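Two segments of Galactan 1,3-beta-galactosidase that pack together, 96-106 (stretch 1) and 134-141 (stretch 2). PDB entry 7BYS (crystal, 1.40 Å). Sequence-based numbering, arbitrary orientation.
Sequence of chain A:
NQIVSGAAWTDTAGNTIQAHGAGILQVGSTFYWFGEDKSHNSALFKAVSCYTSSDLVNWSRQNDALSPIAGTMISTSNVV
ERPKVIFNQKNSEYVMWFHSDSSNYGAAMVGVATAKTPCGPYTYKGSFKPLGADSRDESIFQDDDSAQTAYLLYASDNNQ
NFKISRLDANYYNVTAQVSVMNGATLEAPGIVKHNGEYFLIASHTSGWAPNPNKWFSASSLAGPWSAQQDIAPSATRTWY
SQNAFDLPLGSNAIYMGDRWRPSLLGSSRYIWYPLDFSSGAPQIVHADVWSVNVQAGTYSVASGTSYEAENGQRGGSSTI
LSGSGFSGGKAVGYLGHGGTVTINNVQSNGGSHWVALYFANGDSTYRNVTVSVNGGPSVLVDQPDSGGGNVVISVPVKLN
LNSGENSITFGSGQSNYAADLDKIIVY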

# COMPACT_ATOMS: atom_id res chain seq x y z
N MET A 96 -21.01 3.65 -1.21
CA MET A 96 -19.75 3.66 -0.49
C MET A 96 -19.95 3.05 0.89
O MET A 96 -20.88 3.42 1.61
CB MET A 96 -19.23 5.09 -0.34
CG MET A 96 -17.92 5.19 0.42
SD MET A 96 -17.49 6.92 0.78
CE MET A 96 -17.25 7.58 -0.88
N TRP A 97 -19.07 2.12 1.26
CA TRP A 97 -18.98 1.63 2.63
C TRP A 97 -17.63 2.02 3.22
O TRP A 97 -16.64 2.20 2.49
CB TRP A 97 -19.12 0.10 2.70
CG TRP A 97 -20.51 -0.40 2.44
CD1 TRP A 97 -21.25 -0.17 1.32
CD2 TRP A 97 -21.31 -1.20 3.31
NE1 TRP A 97 -22.49 -0.78 1.45
CE2 TRP A 97 -22.54 -1.43 2.66
CE3 TRP A 97 -21.11 -1.75 4.59
CZ2 TRP A 97 -23.57 -2.17 3.24
CZ3 TRP A 97 -22.14 -2.50 5.17
CH2 TRP A 97 -23.35 -2.70 4.49
N PHE A 98 -17.59 2.19 4.53
CA PHE A 98 -16.33 2.52 5.20
C PHE A 98 -16.39 2.06 6.64
O PHE A 98 -17.46 1.82 7.20
CB PHE A 98 -16.00 4.02 5.09
CG PHE A 98 -17.11 4.94 5.56
CD1 PHE A 98 -18.08 5.40 4.68
CD2 PHE A 98 -17.15 5.37 6.88
CE1 PHE A 98 -19.07 6.27 5.10
CE2 PHE A 98 -18.15 6.24 7.31
CZ PHE A 98 -19.11 6.69 6.42
N HIS A 99 -15.21 1.94 7.25
CA HIS A 99 -15.10 1.70 8.68
C HIS A 99 -15.38 3.03 9.38
O HIS A 99 -14.69 4.03 9.13
CB HIS A 99 -13.70 1.19 9.00
CG HIS A 99 -13.38 1.08 10.46
ND1 HIS A 99 -12.10 0.86 10.91
CD2 HIS A 99 -14.16 1.12 11.57
CE1 HIS A 99 -12.09 0.79 12.23
NE2 HIS A 99 -13.33 0.95 12.66
N SER A 100 -16.42 3.04 10.22
CA SER A 100 -16.84 4.23 10.95
C SER A 100 -16.53 4.00 12.42
O SER A 100 -16.94 2.98 12.99
CB SER A 100 -18.33 4.44 10.71
OG SER A 100 -18.86 5.48 11.52
N ASP A 101 -15.79 4.91 13.04
CA ASP A 101 -15.40 4.66 14.42
C ASP A 101 -15.19 5.96 15.18
O ASP A 101 -15.20 7.06 14.62
CB ASP A 101 -14.15 3.77 14.50
CG ASP A 101 -14.29 2.64 15.51
OD1 ASP A 101 -14.75 2.92 16.64
OD2 ASP A 101 -13.98 1.47 15.17
N SER A 102 -15.05 5.80 16.50
CA SER A 102 -14.54 6.83 17.39
C SER A 102 -13.01 6.78 17.40
O SER A 102 -12.39 5.82 16.93
CB SER A 102 -15.09 6.61 18.80
OG SER A 102 -14.72 5.34 19.31
N SER A 103 -12.39 7.84 17.94
CA SER A 103 -10.94 7.93 17.91
C SER A 103 -10.27 6.82 18.71
O SER A 103 -9.10 6.50 18.46
CB SER A 103 -10.47 9.29 18.40
OG SER A 103 -10.94 9.53 19.72
N ASN A 104 -10.96 6.22 19.68
CA ASN A 104 -10.41 5.10 20.44
C ASN A 104 -10.76 3.74 19.85
O ASN A 104 -10.47 2.71 20.47
CB ASN A 104 -10.80 5.19 21.93
CG ASN A 104 -12.28 5.00 22.18
OD1 ASN A 104 -13.06 4.67 21.28
ND2 ASN A 104 -12.69 5.20 23.43
N TYR A 105 -11.40 3.72 18.67
CA TYR A 105 -11.79 2.49 17.98
C TYR A 105 -12.74 1.62 18.80
O TYR A 105 -12.82 0.40 18.60
CB TYR A 105 -10.57 1.70 17.49
CG TYR A 105 -9.82 2.45 16.42
CD1 TYR A 105 -10.19 2.35 15.09
CD2 TYR A 105 -8.75 3.28 16.75
CE1 TYR A 105 -9.51 3.03 14.10
CE2 TYR A 105 -8.07 3.97 15.77
CZ TYR A 105 -8.46 3.85 14.44
OH TYR A 105 -7.78 4.54 13.47
N GLY A 106 -13.49 2.22 19.72
CA GLY A 106 -14.42 1.47 20.54
C GLY A 106 -15.81 1.29 19.97
O GLY A 106 -16.57 0.48 20.50
N ASP A 134 -19.29 -6.29 15.99
CA ASP A 134 -18.23 -5.35 15.65
C ASP A 134 -17.86 -5.46 14.18
O ASP A 134 -17.85 -6.54 13.58
CB ASP A 134 -16.95 -5.71 16.42
CG ASP A 134 -17.02 -5.38 17.89
OD1 ASP A 134 -18.03 -4.81 18.35
OD2 ASP A 134 -16.03 -5.70 18.58
N SER A 135 -17.49 -4.32 13.62
CA SER A 135 -16.81 -4.27 12.33
C SER A 135 -15.75 -3.19 12.42
O SER A 135 -16.07 -2.03 12.70
CB SER A 135 -17.80 -3.97 11.20
OG SER A 135 -17.15 -3.92 9.94
N ARG A 136 -14.49 -3.56 12.19
CA ARG A 136 -13.41 -2.58 12.17
C ARG A 136 -12.83 -2.50 10.76
O ARG A 136 -13.52 -2.01 9.86
CB ARG A 136 -12.40 -2.83 13.30
CG ARG A 136 -12.98 -2.42 14.65
CD ARG A 136 -11.99 -2.63 15.79
NE ARG A 136 -12.53 -2.17 17.06
CZ ARG A 136 -13.33 -2.89 17.85
NH1 ARG A 136 -13.72 -4.11 17.49
NH2 ARG A 136 -13.76 -2.37 18.99
N ASP A 137 -11.62 -3.00 10.51
CA ASP A 137 -11.15 -3.03 9.12
C ASP A 137 -12.15 -3.81 8.28
O ASP A 137 -12.65 -4.87 8.69
CB ASP A 137 -9.82 -3.78 9.02
CG ASP A 137 -8.62 -2.94 9.38
OD1 ASP A 137 -8.77 -1.83 9.92
OD2 ASP A 137 -7.50 -3.43 9.15
N GLU A 138 -12.45 -3.30 7.09
CA GLU A 138 -13.44 -3.94 6.24
C GLU A 138 -13.06 -3.76 4.78
O GLU A 138 -12.22 -2.91 4.43
CB GLU A 138 -14.87 -3.43 6.50
CG GLU A 138 -15.05 -1.90 6.51
CD GLU A 138 -14.65 -1.21 5.21
OE1 GLU A 138 -13.88 -0.25 5.29
OE2 GLU A 138 -15.09 -1.64 4.11
N SER A 139 -13.70 -4.55 3.93
CA SER A 139 -13.74 -4.25 2.51
C SER A 139 -15.10 -4.68 1.98
O SER A 139 -15.90 -5.32 2.68
CB SER A 139 -12.58 -4.94 1.77
OG SER A 139 -12.58 -4.61 0.39
N ILE A 140 -15.36 -4.34 0.72
CA ILE A 140 -16.57 -4.75 0.02
C ILE A 140 -16.12 -5.49 -1.22
O ILE A 140 -15.28 -4.98 -1.98
CB ILE A 140 -17.43 -3.54 -0.38
CG1 ILE A 140 -17.90 -2.76 0.85
CG2 ILE A 140 -18.62 -3.97 -1.27
CD1 ILE A 140 -18.88 -3.51 1.70
N PHE A 141 -16.65 -6.69 -1.44
CA PHE A 141 -16.39 -7.46 -2.65
C PHE A 141 -17.68 -7.61 -3.43
O PHE A 141 -18.71 -8.01 -2.87
CB PHE A 141 -15.82 -8.85 -2.31
CG PHE A 141 -15.71 -9.73 -3.51
CD1 PHE A 141 -14.74 -9.49 -4.47
CD2 PHE A 141 -16.63 -10.75 -3.73
CE1 PHE A 141 -14.66 -10.26 -5.61
CE2 PHE A 141 -16.55 -11.54 -4.88
CZ PHE A 141 -15.57 -11.29 -5.82
O HOH W 1 -10.05 0.40 9.18

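Two strands can run nearly antiparallel and still be joined by side chains rather than by a ladder of backbone hydrogen bonds. Here the strand that includes Met96 to His99 and the one that includes Glu138 to Phe141 lie at 166°, with axes 7.0 Å apart at their closest, and the CA-to-CB bonds of Trp97, His99 and Asp101 point toward the second stretch. Met96 points away and makes no contact. Trp97 meets Ile140, whose CD1 lies 3.6 Å from Trp97 CG, over one face of the five-membered ring; a slim methyl against a flat indole suits a buried apolar site. Phe98 points away, and it is chiefly its backbone that faces Glu138, with Glu138 OE1 3.7 Å from Phe98 C. The other carboxylate oxygen, Glu138 OE2, is buried with no partner in the model.

His99 is the hub. Its ring is covered on one face by the backbone of Arg136: Arg136 CA sits 3.6 Å from the ring centroid, and Arg136 O approaches His99 CG at 3.2 Å. His99 NE2 donates to Asp101 OD2 at 2.6 Å, while a water lies 2.7 Å from both His99 ND1 and Asp137 OD1, donating to the latter and so linking the two stretches indirectly. An imidazole fits because it offers both a flat face and polar edges.

Beyond Ser100, Asp101 also places a negative charge near Arg136: Asp101 OD2 lies 4.4 Å from Arg136 NE, well out of the guanidinium plane. The chain then folds through a type I turn from Ser102 to Tyr105. Arg136 NE and NH2 each donate to Tyr105 O at 3.0 Å, while Arg136 NH1 forms a salt bridge with Asp134 OD2, also at 3.0 Å. Glycine suits position 106: an ideal CB on Gly106 would clash with Asn104 OD1 at 3.0 Å. In all, 414 Å² is buried.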